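Local atomic coordinates of protein Pcdhgb2 (PDB entry 5SZR), a protein that probably mediates calcium-dependent adhesion between cells and may help establish and maintain specific neuronal connections in the brain. Residues P323-P328 and T352-V357; L367-Q373 and R404-R410; A374-F380 and D399-L405. All coordinates share one frame; numbering follows the deposited sequence.

Contact 1: P323-P328 and T352-V357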
loop_
_atom_site.group_PDB
_atom_site.type_symbol
_atom_site.label_atom_id
_atom_site.label_comp_id
_atom_site.label_asym_id
_atom_site.label_seq_id
_atom_site.Cartn_x
_atom_site.Cartn_y
_atom_site.Cartn_z
ATOM N N PRO A 323 1.897 -1.667 56.281
ATOM C CA PRO A 323 2.377 -0.599 57.164
ATOM C C PRO A 323 3.133 -1.180 58.348
ATOM O O PRO A 323 2.891 -2.312 58.776
ATOM C CB PRO A 323 1.093 0.115 57.603
ATOM C CG PRO A 323 -0.020 -0.822 57.285
ATOM C CD PRO A 323 0.431 -1.664 56.135
ATOM N N ARG A 324 4.082 -0.401 58.862
ATOM C CA ARG A 324 4.867 -0.808 60.016
ATOM C C ARG A 324 4.911 0.318 61.038
ATOM O O ARG A 324 5.017 1.496 60.680
ATOM C CB ARG A 324 6.291 -1.225 59.612
ATOM C CG ARG A 324 6.930 -0.359 58.553
ATOM C CD ARG A 324 8.076 -1.096 57.875
ATOM N NE ARG A 324 9.212 -1.297 58.771
ATOM C CZ ARG A 324 10.235 -0.454 58.873
ATOM N NH1 ARG A 324 11.232 -0.711 59.710
ATOM N NH2 ARG A 324 10.258 0.650 58.136
ATOM N N VAL A 325 4.817 -0.055 62.311
ATOM C CA VAL A 325 4.798 0.913 63.401
ATOM C C VAL A 325 6.229 1.283 63.760
ATOM O O VAL A 325 7.074 0.407 63.977
ATOM C CB VAL A 325 4.047 0.345 64.615
ATOM C CG1 VAL A 325 4.008 1.366 65.741
ATOM C CG2 VAL A 325 2.639 -0.081 64.217
ATOM N N LEU A 326 6.509 2.584 63.812
ATOM C CA LEU A 326 7.816 3.089 64.213
ATOM C C LEU A 326 7.829 3.671 65.618
ATOM O O LEU A 326 8.887 3.694 66.253
ATOM C CB LEU A 326 8.295 4.164 63.232
ATOM C CG LEU A 326 8.418 3.739 61.768
ATOM C CD1 LEU A 326 8.993 4.873 60.935
ATOM C CD2 LEU A 326 9.276 2.490 61.649
ATOM N N TYR A 327 6.687 4.139 66.108
ATOM C CA TYR A 327 6.553 4.653 67.464
ATOM C C TYR A 327 5.124 4.401 67.941
ATOM O O TYR A 327 4.180 4.575 67.177
ATOM C CB TYR A 327 6.886 6.148 67.528
ATOM C CG TYR A 327 6.796 6.728 68.925
ATOM C CD1 TYR A 327 7.932 6.881 69.707
ATOM C CD2 TYR A 327 5.571 7.107 69.467
ATOM C CE1 TYR A 327 7.850 7.400 70.988
ATOM C CE2 TYR A 327 5.477 7.619 70.735
ATOM C CZ TYR A 327 6.622 7.767 71.497
ATOM O OH TYR A 327 6.531 8.282 72.770
ATOM N N PRO A 328 4.954 3.995 69.210
ATOM C CA PRO A 328 6.013 3.746 70.195
ATOM C C PRO A 328 6.771 2.458 69.917
ATOM O O PRO A 328 6.304 1.638 69.124
ATOM C CB PRO A 328 5.244 3.649 71.513
ATOM C CG PRO A 328 3.891 3.148 71.104
ATOM C CD PRO A 328 3.610 3.801 69.787
ATOM N N THR A 352 -0.393 9.466 73.715
ATOM C CA THR A 352 0.708 9.121 72.829
ATOM C C THR A 352 0.201 9.218 71.398
ATOM O O THR A 352 -0.976 9.495 71.147
ATOM C CB THR A 352 1.269 7.726 73.134
ATOM O OG1 THR A 352 2.422 7.483 72.318
ATOM C CG2 THR A 352 0.225 6.653 72.853
ATOM N N LYS A 353 1.106 8.986 70.456
ATOM C CA LYS A 353 0.800 9.107 69.039
ATOM C C LYS A 353 1.434 7.931 68.318
ATOM O O LYS A 353 2.659 7.781 68.335
ATOM C CB LYS A 353 1.320 10.435 68.487
ATOM C CG LYS A 353 1.093 10.648 67.009
ATOM C CD LYS A 353 1.555 12.040 66.627
ATOM C CE LYS A 353 1.566 12.248 65.134
ATOM N NZ LYS A 353 1.999 13.637 64.824
ATOM N N VAL A 354 0.604 7.085 67.712
ATOM C CA VAL A 354 1.128 6.029 66.857
ATOM C C VAL A 354 1.716 6.663 65.605
ATOM O O VAL A 354 1.068 7.486 64.946
ATOM C CB VAL A 354 0.029 5.014 66.512
ATOM C CG1 VAL A 354 0.621 3.805 65.813
ATOM C CG2 VAL A 354 -0.709 4.595 67.771
ATOM N N VAL A 355 2.958 6.309 65.287
ATOM C CA VAL A 355 3.641 6.805 64.097
ATOM C C VAL A 355 3.965 5.604 63.219
ATOM O O VAL A 355 4.786 4.758 63.596
ATOM C CB VAL A 355 4.911 7.593 64.443
ATOM C CG1 VAL A 355 5.622 8.022 63.168
ATOM C CG2 VAL A 355 4.570 8.795 65.306
ATOM N N ALA A 356 3.321 5.521 62.056
ATOM C CA ALA A 356 3.534 4.417 61.131
ATOM C C ALA A 356 3.875 4.954 59.750
ATOM O O ALA A 356 3.550 6.095 59.407
ATOM C CB ALA A 356 2.305 3.506 61.041
ATOM N N VAL A 357 4.543 4.111 58.957
ATOM C CA VAL A 357 4.909 4.421 57.581
ATOM C C VAL A 357 4.490 3.259 56.687
ATOM O O VAL A 357 4.125 2.181 57.157
ATOM C CB VAL A 357 6.416 4.703 57.419
ATOM C CG1 VAL A 357 6.795 6.005 58.101
ATOM C CG2 VAL A 357 7.236 3.542 57.965
HETATM O O HOH W 1 4.352 9.026 73.675
#

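Contact 2: L367-Q373 and R404-R410. With MAN (alpha-D-mannopyranose), chain U; MAN (alpha-D-mannopyranose), chain B.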
loop_
_atom_site.group_PDB
_atom_site.type_symbol
_atom_site.label_atom_id
_atom_site.label_comp_id
_atom_site.label_asym_id
_atom_site.label_seq_id
_atom_site.Cartn_x
_atom_site.Cartn_y
_atom_site.Cartn_z
ATOM N N LEU A 367 -2.637 5.828 55.343
ATOM C CA LEU A 367 -2.837 5.105 56.589
ATOM C C LEU A 367 -4.023 5.651 57.369
ATOM O O LEU A 367 -4.288 6.857 57.370
ATOM C CB LEU A 367 -1.571 5.155 57.443
ATOM C CG LEU A 367 -0.367 4.600 56.686
ATOM C CD1 LEU A 367 0.810 4.403 57.621
ATOM C CD2 LEU A 367 -0.729 3.299 55.964
ATOM N N SER A 368 -4.744 4.745 58.020
ATOM C CA SER A 368 -5.853 5.089 58.890
ATOM C C SER A 368 -5.754 4.228 60.138
ATOM O O SER A 368 -5.363 3.058 60.059
ATOM C CB SER A 368 -7.203 4.876 58.206
ATOM O OG SER A 368 -7.540 3.501 58.191
ATOM N N TYR A 369 -6.120 4.807 61.279
ATOM C CA TYR A 369 -5.885 4.221 62.591
ATOM C C TYR A 369 -7.216 3.872 63.242
ATOM O O TYR A 369 -8.129 4.700 63.275
ATOM C CB TYR A 369 -5.094 5.195 63.466
ATOM C CG TYR A 369 -3.724 5.514 62.904
ATOM C CD1 TYR A 369 -2.595 4.850 63.367
ATOM C CD2 TYR A 369 -3.561 6.471 61.905
ATOM C CE1 TYR A 369 -1.343 5.130 62.858
ATOM C CE2 TYR A 369 -2.307 6.759 61.382
ATOM C CZ TYR A 369 -1.203 6.082 61.860
ATOM O OH TYR A 369 0.046 6.362 61.352
ATOM N N HIS A 370 -7.323 2.650 63.763
ATOM C CA HIS A 370 -8.581 2.142 64.287
ATOM C C HIS A 370 -8.368 1.465 65.632
ATOM O O HIS A 370 -7.341 0.816 65.856
ATOM C CB HIS A 370 -9.220 1.147 63.316
ATOM C CG HIS A 370 -9.376 1.679 61.926
ATOM N ND1 HIS A 370 -10.546 2.247 61.474
ATOM C CD2 HIS A 370 -8.506 1.727 60.889
ATOM C CE1 HIS A 370 -10.392 2.621 60.216
ATOM N NE2 HIS A 370 -9.163 2.319 59.838
ATOM N N VAL A 371 -9.345 1.624 66.524
ATOM C CA VAL A 371 -9.381 0.902 67.791
ATOM C C VAL A 371 -10.081 -0.428 67.557
ATOM O O VAL A 371 -11.254 -0.459 67.174
ATOM C CB VAL A 371 -10.102 1.712 68.881
ATOM C CG1 VAL A 371 -10.327 0.847 70.130
ATOM C CG2 VAL A 371 -9.308 2.958 69.238
ATOM N N LEU A 372 -9.369 -1.530 67.787
ATOM C CA LEU A 372 -10.011 -2.834 67.684
ATOM C C LEU A 372 -10.638 -3.258 69.008
ATOM O O LEU A 372 -11.756 -3.788 69.024
ATOM C CB LEU A 372 -9.003 -3.888 67.217
ATOM C CG LEU A 372 -8.218 -3.574 65.938
ATOM C CD1 LEU A 372 -7.257 -4.714 65.616
ATOM C CD2 LEU A 372 -9.148 -3.294 64.748
ATOM N N GLN A 373 -9.940 -3.027 70.120
ATOM C CA GLN A 373 -10.432 -3.374 71.444
ATOM C C GLN A 373 -10.127 -2.232 72.396
ATOM O O GLN A 373 -9.080 -1.586 72.285
ATOM C CB GLN A 373 -9.796 -4.669 71.958
ATOM C CG GLN A 373 -10.122 -5.896 71.133
ATOM C CD GLN A 373 -9.269 -7.094 71.504
ATOM O OE1 GLN A 373 -8.329 -6.986 72.294
ATOM N NE2 GLN A 373 -9.593 -8.246 70.931
ATOM N N ARG A 404 -6.486 -0.502 78.501
ATOM C CA ARG A 404 -5.824 -1.218 77.419
ATOM C C ARG A 404 -6.538 -0.956 76.103
ATOM O O ARG A 404 -7.760 -1.112 76.015
ATOM C CB ARG A 404 -5.785 -2.719 77.704
ATOM C CG ARG A 404 -5.307 -3.561 76.539
ATOM C CD ARG A 404 -5.390 -5.034 76.892
ATOM N NE ARG A 404 -4.943 -5.893 75.803
ATOM C CZ ARG A 404 -5.689 -6.212 74.750
ATOM N NH1 ARG A 404 -5.197 -7.008 73.811
ATOM N NH2 ARG A 404 -6.921 -5.733 74.631
ATOM N N LEU A 405 -5.767 -0.565 75.087
ATOM C CA LEU A 405 -6.258 -0.344 73.733
ATOM C C LEU A 405 -5.500 -1.244 72.766
ATOM O O LEU A 405 -4.268 -1.320 72.822
ATOM C CB LEU A 405 -6.078 1.114 73.297
ATOM C CG LEU A 405 -6.899 2.275 73.856
ATOM C CD1 LEU A 405 -6.520 3.541 73.105
ATOM C CD2 LEU A 405 -8.383 2.022 73.733
ATOM N N LEU A 406 -6.233 -1.910 71.873
ATOM C CA LEU A 406 -5.645 -2.659 70.766
ATOM C C LEU A 406 -5.949 -1.889 69.487
ATOM O O LEU A 406 -7.102 -1.836 69.048
ATOM C CB LEU A 406 -6.189 -4.085 70.701
ATOM C CG LEU A 406 -5.748 -4.897 69.474
ATOM C CD1 LEU A 406 -4.229 -4.967 69.392
ATOM C CD2 LEU A 406 -6.348 -6.297 69.489
ATOM N N VAL A 407 -4.920 -1.292 68.894
ATOM C CA VAL A 407 -5.091 -0.392 67.760
ATOM C C VAL A 407 -4.527 -1.032 66.499
ATOM O O VAL A 407 -3.581 -1.829 66.538
ATOM C CB VAL A 407 -4.431 0.980 68.011
ATOM C CG1 VAL A 407 -5.007 1.626 69.261
ATOM C CG2 VAL A 407 -2.921 0.835 68.121
ATOM N N ALA A 408 -5.118 -0.663 65.366
ATOM C CA ALA A 408 -4.705 -1.162 64.063
ATOM C C ALA A 408 -4.454 0.019 63.139
ATOM O O ALA A 408 -5.300 0.915 63.025
ATOM C CB ALA A 408 -5.768 -2.093 63.463
ATOM N N VAL A 409 -3.295 0.027 62.491
ATOM C CA VAL A 409 -2.993 0.984 61.435
ATOM C C VAL A 409 -3.118 0.252 60.105
ATOM O O VAL A 409 -2.409 -0.731 59.857
ATOM C CB VAL A 409 -1.601 1.613 61.621
ATOM C CG1 VAL A 409 -0.556 0.552 61.946
ATOM C CG2 VAL A 409 -1.208 2.416 60.399
ATOM N N ARG A 410 -4.044 0.713 59.262
ATOM C CA ARG A 410 -4.369 0.071 57.997
ATOM C C ARG A 410 -4.052 1.002 56.835
ATOM O O ARG A 410 -4.133 2.227 56.963
ATOM C CB ARG A 410 -5.850 -0.317 57.935
ATOM C CG ARG A 410 -6.309 -1.201 59.075
ATOM C CD ARG A 410 -7.679 -1.809 58.805
ATOM N NE ARG A 410 -7.842 -3.054 59.553
ATOM C CZ ARG A 410 -8.666 -3.218 60.583
ATOM N NH1 ARG A 410 -9.439 -2.220 60.990
ATOM N NH2 ARG A 410 -8.727 -4.394 61.193
HETATM C C1 MAN U . -5.014 -5.302 60.405
HETATM C C2 MAN U . -4.752 -6.633 61.121
HETATM C C3 MAN U . -4.620 -7.744 60.079
HETATM C C4 MAN U . -5.874 -7.793 59.210
HETATM C C5 MAN U . -6.032 -6.435 58.511
HETATM C C6 MAN U . -7.279 -6.338 57.656
HETATM O O2 MAN U . -5.879 -6.991 61.935
HETATM O O3 MAN U . -4.377 -9.013 60.667
HETATM O O4 MAN U . -5.766 -8.830 58.240
HETATM O O5 MAN U . -6.108 -5.382 59.516
HETATM O O6 MAN U . -7.576 -4.956 57.481
HETATM C C1 MAN B . -0.949 -6.258 71.851
HETATM C C2 MAN B . -1.651 -7.207 70.879
HETATM C C3 MAN B . -2.676 -8.047 71.648
HETATM C C4 MAN B . -2.012 -8.792 72.817
HETATM C C5 MAN B . -1.275 -7.807 73.745
HETATM C C6 MAN B . -0.423 -8.528 74.786
HETATM O O2 MAN B . -0.718 -8.135 70.307
HETATM O O3 MAN B . -3.365 -8.970 70.805
HETATM O O4 MAN B . -3.000 -9.480 73.567
HETATM O O5 MAN B . -0.386 -6.935 72.970
HETATM O O6 MAN B . 0.155 -7.561 75.662
#

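Contact 3: A374-F380 and D399-L405. With MAN (alpha-D-mannopyranose), chain B.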
loop_
_atom_site.group_PDB
_atom_site.type_symbol
_atom_site.label_atom_id
_atom_site.label_comp_id
_atom_site.label_asym_id
_atom_site.label_seq_id
_atom_site.Cartn_x
_atom_site.Cartn_y
_atom_site.Cartn_z
ATOM N N ALA A 374 -11.047 -1.983 73.324
ATOM C CA ALA A 374 -10.877 -0.946 74.330
ATOM C C ALA A 374 -11.471 -1.429 75.642
ATOM O O ALA A 374 -12.595 -1.943 75.657
ATOM C CB ALA A 374 -11.544 0.365 73.902
ATOM N N SER A 375 -10.719 -1.273 76.737
ATOM C CA SER A 375 -11.255 -1.649 78.042
ATOM C C SER A 375 -12.386 -0.729 78.478
ATOM O O SER A 375 -13.202 -1.121 79.317
ATOM C CB SER A 375 -10.142 -1.667 79.097
ATOM O OG SER A 375 -9.374 -0.477 79.064
ATOM N N ASP A 376 -12.456 0.479 77.923
ATOM C CA ASP A 376 -13.575 1.386 78.170
ATOM C C ASP A 376 -13.758 2.225 76.917
ATOM O O ASP A 376 -13.078 3.247 76.736
ATOM C CB ASP A 376 -13.341 2.265 79.395
ATOM C CG ASP A 376 -14.575 3.048 79.794
ATOM O OD1 ASP A 376 -15.687 2.664 79.377
ATOM O OD2 ASP A 376 -14.436 4.045 80.533
ATOM N N PRO A 377 -14.658 1.824 76.020
ATOM C CA PRO A 377 -14.851 2.587 74.781
ATOM C C PRO A 377 -15.350 3.991 75.079
ATOM O O PRO A 377 -16.275 4.189 75.868
ATOM C CB PRO A 377 -15.894 1.763 74.015
ATOM C CG PRO A 377 -15.867 0.404 74.652
ATOM C CD PRO A 377 -15.536 0.646 76.085
ATOM N N GLY A 378 -14.723 4.975 74.438
ATOM C CA GLY A 378 -15.088 6.361 74.594
ATOM C C GLY A 378 -14.257 7.122 75.603
ATOM O O GLY A 378 -14.290 8.357 75.605
ATOM N N LEU A 379 -13.526 6.422 76.471
ATOM C CA LEU A 379 -12.588 7.109 77.350
ATOM C C LEU A 379 -11.454 7.734 76.549
ATOM O O LEU A 379 -11.074 8.887 76.788
ATOM C CB LEU A 379 -12.033 6.137 78.391
ATOM C CG LEU A 379 -11.065 6.770 79.385
ATOM C CD1 LEU A 379 -11.782 7.857 80.168
ATOM C CD2 LEU A 379 -10.485 5.719 80.316
ATOM N N PHE A 380 -10.905 6.986 75.596
ATOM C CA PHE A 380 -9.851 7.461 74.719
ATOM C C PHE A 380 -10.368 7.538 73.291
ATOM O O PHE A 380 -11.186 6.715 72.861
ATOM C CB PHE A 380 -8.625 6.543 74.761
ATOM C CG PHE A 380 -7.944 6.496 76.095
ATOM C CD1 PHE A 380 -7.111 7.526 76.501
ATOM C CD2 PHE A 380 -8.125 5.414 76.947
ATOM C CE1 PHE A 380 -6.477 7.483 77.734
ATOM C CE2 PHE A 380 -7.495 5.366 78.178
ATOM C CZ PHE A 380 -6.671 6.400 78.570
ATOM N N ASP A 399 -13.913 4.549 86.835
ATOM C CA ASP A 399 -13.085 4.108 85.721
ATOM C C ASP A 399 -11.814 3.456 86.249
ATOM O O ASP A 399 -11.173 3.982 87.165
ATOM C CB ASP A 399 -12.739 5.282 84.804
ATOM C CG ASP A 399 -13.955 5.843 84.086
ATOM O OD1 ASP A 399 -14.918 5.081 83.856
ATOM O OD2 ASP A 399 -13.942 7.043 83.744
ATOM N N SER A 400 -11.454 2.312 85.667
ATOM C CA SER A 400 -10.288 1.568 86.123
ATOM C C SER A 400 -9.011 2.363 85.881
ATOM O O SER A 400 -8.883 3.082 84.886
ATOM C CB SER A 400 -10.200 0.222 85.400
ATOM O OG SER A 400 -11.477 -0.376 85.262
ATOM N N ALA A 401 -8.054 2.225 86.801
ATOM C CA ALA A 401 -6.772 2.903 86.638
ATOM C C ALA A 401 -5.996 2.341 85.452
ATOM O O ALA A 401 -5.360 3.096 84.705
ATOM C CB ALA A 401 -5.950 2.794 87.922
ATOM N N ARG A 402 -6.028 1.023 85.265
ATOM C CA ARG A 402 -5.353 0.378 84.147
ATOM C C ARG A 402 -6.297 0.289 82.956
ATOM O O ARG A 402 -7.418 -0.213 83.082
ATOM C CB ARG A 402 -4.873 -1.023 84.530
ATOM C CG ARG A 402 -3.804 -1.071 85.611
ATOM C CD ARG A 402 -3.202 -2.468 85.680
ATOM N NE ARG A 402 -2.774 -2.917 84.354
ATOM C CZ ARG A 402 -1.507 -3.047 83.978
ATOM N NH1 ARG A 402 -0.529 -2.782 84.836
ATOM N NH2 ARG A 402 -1.217 -3.457 82.747
ATOM N N GLN A 403 -5.834 0.765 81.802
ATOM C CA GLN A 403 -6.609 0.739 80.572
ATOM C C GLN A 403 -5.791 0.087 79.467
ATOM O O GLN A 403 -4.557 0.119 79.484
ATOM C CB GLN A 403 -7.032 2.151 80.147
ATOM C CG GLN A 403 -7.974 2.826 81.126
ATOM C CD GLN A 403 -9.382 2.280 81.035
ATOM O OE1 GLN A 403 -9.779 1.731 80.004
ATOM N NE2 GLN A 403 -10.147 2.428 82.111
ATOM N N ARG A 404 -6.486 -0.502 78.501
ATOM C CA ARG A 404 -5.824 -1.218 77.419
ATOM C C ARG A 404 -6.538 -0.956 76.103
ATOM O O ARG A 404 -7.760 -1.112 76.015
ATOM C CB ARG A 404 -5.785 -2.719 77.704
ATOM C CG ARG A 404 -5.307 -3.561 76.539
ATOM C CD ARG A 404 -5.390 -5.034 76.892
ATOM N NE ARG A 404 -4.943 -5.893 75.803
ATOM C CZ ARG A 404 -5.689 -6.212 74.750
ATOM N NH1 ARG A 404 -5.197 -7.008 73.811
ATOM N NH2 ARG A 404 -6.921 -5.733 74.631
ATOM N N LEU A 405 -5.767 -0.565 75.087
ATOM C CA LEU A 405 -6.258 -0.344 73.733
ATOM C C LEU A 405 -5.500 -1.244 72.766
ATOM O O LEU A 405 -4.268 -1.320 72.822
ATOM C CB LEU A 405 -6.078 1.114 73.297
ATOM C CG LEU A 405 -6.899 2.275 73.856
ATOM C CD1 LEU A 405 -6.520 3.541 73.105
ATOM C CD2 LEU A 405 -8.383 2.022 73.733
HETATM C C1 MAN B . -0.949 -6.258 71.851
HETATM C C2 MAN B . -1.651 -7.207 70.879
HETATM C C3 MAN B . -2.676 -8.047 71.648
HETATM C C4 MAN B . -2.012 -8.792 72.817
HETATM C C5 MAN B . -1.275 -7.807 73.745
HETATM C C6 MAN B . -0.423 -8.528 74.786
HETATM O O2 MAN B . -0.718 -8.135 70.307
HETATM O O3 MAN B . -3.365 -8.970 70.805
HETATM O O4 MAN B . -3.000 -9.480 73.567
HETATM O O5 MAN B . -0.386 -6.935 72.970
HETATM O O6 MAN B . 0.155 -7.561 75.662
#

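Contact 1: P323-P328 and T352-V357
Tyr327 swings CG away from its own backbone N (chi1 -179°), and Thr352 does the same with OG1 (chi1 -175°), which brings the Thr352 hydroxyl to the edge of the Tyr327 ring in an antiparallel strand pair. The pair forms one border of a four-stranded sheet in the last cadherin domain of this fragment, a Greek-key beta sandwich. Thr352 OG1 and Lys353 O both meet the edge of the Tyr327 ring near its plane, Lys353 O at 3.2 Å from CD2. Strand 324-327 is the outermost strand of the sheet and carries a classic beta bulge: Leu326 N (2.8 Å) and Tyr327 N (3.2 Å) both donate to Val355 O, the first nearly in line with the carbonyl, the second onto a lone pair. Val355 N returns a bond to Tyr327 O. On the N-terminal side of the bulge in strand 324-327, Arg324 and Val357 form a hydrogen-bonded pair, their side chains side by side and pointing the same way; Leu326 crosses Val357 at about a right angle and sets CD1 3.7 Å from its CG2. On the other face, Val325 and Ala356 turn inward onto Val409 of the opposing sheet. Pro328, after a cis peptide bond, packs on Phe338 and Leu423. A water bridges the two hydroxyls, 2.8 Å from Thr352 OG1 and a short 2.5 Å from Tyr327 OH.

Contact 2: L367-Q373 and R404-R410
Ser368 and Arg410 exchange backbone N-H and C=O bonds in both directions, as do His370 and Ala408, in an antiparallel pair at the border of the second sheet of the cadherin beta sandwich. The register then shifts by one at a classic bulge: Leu406 O accepts from Leu372 N (2.6 Å) and Gln373 N (3.3 Å), while Leu406 N is taken up by Gln373 O. Several side-chain donors also find acceptors. The extended chain of Arg404 brings its guanidinium edge to Gln373 OE1: Arg404 NH2 lies 3.0 Å away, in the carbonyl plane of the amide, and OE1 lies close to the guanidinium plane, the two planes turned 41° apart; NH1 gives weak bonds to the same oxygen and to O4 of an attached mannose. Ser368 OG and His370 NE2, 2.6 Å apart, share a bond within their strand. On the core-facing side, Val409 CG2 lies over one face of the Tyr369 ring, 4.1 Å from its centroid, and Tyr369 OH makes a weak bond to Ala356 N of the other sheet. The extended chain of Arg410 leaves with CG anti to the carbonyl carbon (chi1 -56°), and Ala408 CB lies over one guanidinium face, near Leu372 CD2, with His370 crossing at about a right angle. Replacing Arg410 by an alanine is likely to leave O5 and O6 of a second attached mannose without their donors and take the cover from Ala408 CB and Leu372 CD2. The ring oxygen O5 is held by Arg410 NE at 2.9 Å and Arg410 NH2 at 3.3 Å, while NE reaches O6 weakly.

Contact 3: A374-F380 and D399-L405
Ser375 and Gln403 meet where the loop leaving strand 368-374 bends across the start of strand 402-410, at the far end of the cadherin beta sandwich. Ser375 OG sits between its backbone N and carbonyl carbon (chi1 49°), which turns it toward strand 402-410: it accepts from Arg404 N at 2.9 Å and donates to Gln403 OE1, a bond modelled so short that its exact length is doubtful. Ser375 N completes the link by donating to Arg404 O. The tight part lies beneath. Gln403 is buried, its chain bent at chi2 (-76°) so that the amide folds back over Leu379, whose CD2 comes within 3.7 Å of Gln403 CD. The rim of the Phe380 ring meets the same side chain, CE2 lying 3.8 Å from Gln403 CB, with ring and amide planes 59° apart. Next to it, Leu405 spreads its branches, CD2 against Ala374 CB (3.6 Å) and CD1 against Phe380 CB (4.0 Å), and Phe380 packs on Leu425 of strand 418-428. The outer side is looser. Ser375 itself is exposed, Arg402 points away and barely touches, and Asp376 and Asp399 cross at about a right angle with Asp376 OD2 3.5 Å from Asp399 OD1. Arg393 forms salt bridges to both of these oxygens, which probably offsets their repulsion, and Asp399 OD2 accepts from Gly396 N. Gln403 NE2 donates to Ser400 O (3.1 Å); if the short Ser375 OG contact is taken as a hydrogen bond, both ends of the buried amide have a partner, which would probably hold it in this orientation.

Following the chain from the N terminus, contact 1 closes first: 323-328 enters the last domain as an edge strand and pairs with 352-357, spanning strand 335-342 of the other sheet. Contact 2 opens afterwards, joining 367-373 to 404-410 across a loop of thirty residues, and contact 3 nests within it, overlapping at Arg404 and Leu405. Contact 3 starts on the sheet of contact 2 and follows the loop over to strand 380-382 in the sheet of contact 1. One place where the sheets meet is Ala356 of contact 1, which packs against Leu367 and Val409 of contact 2, whereas contact 3 does not touch contact 1.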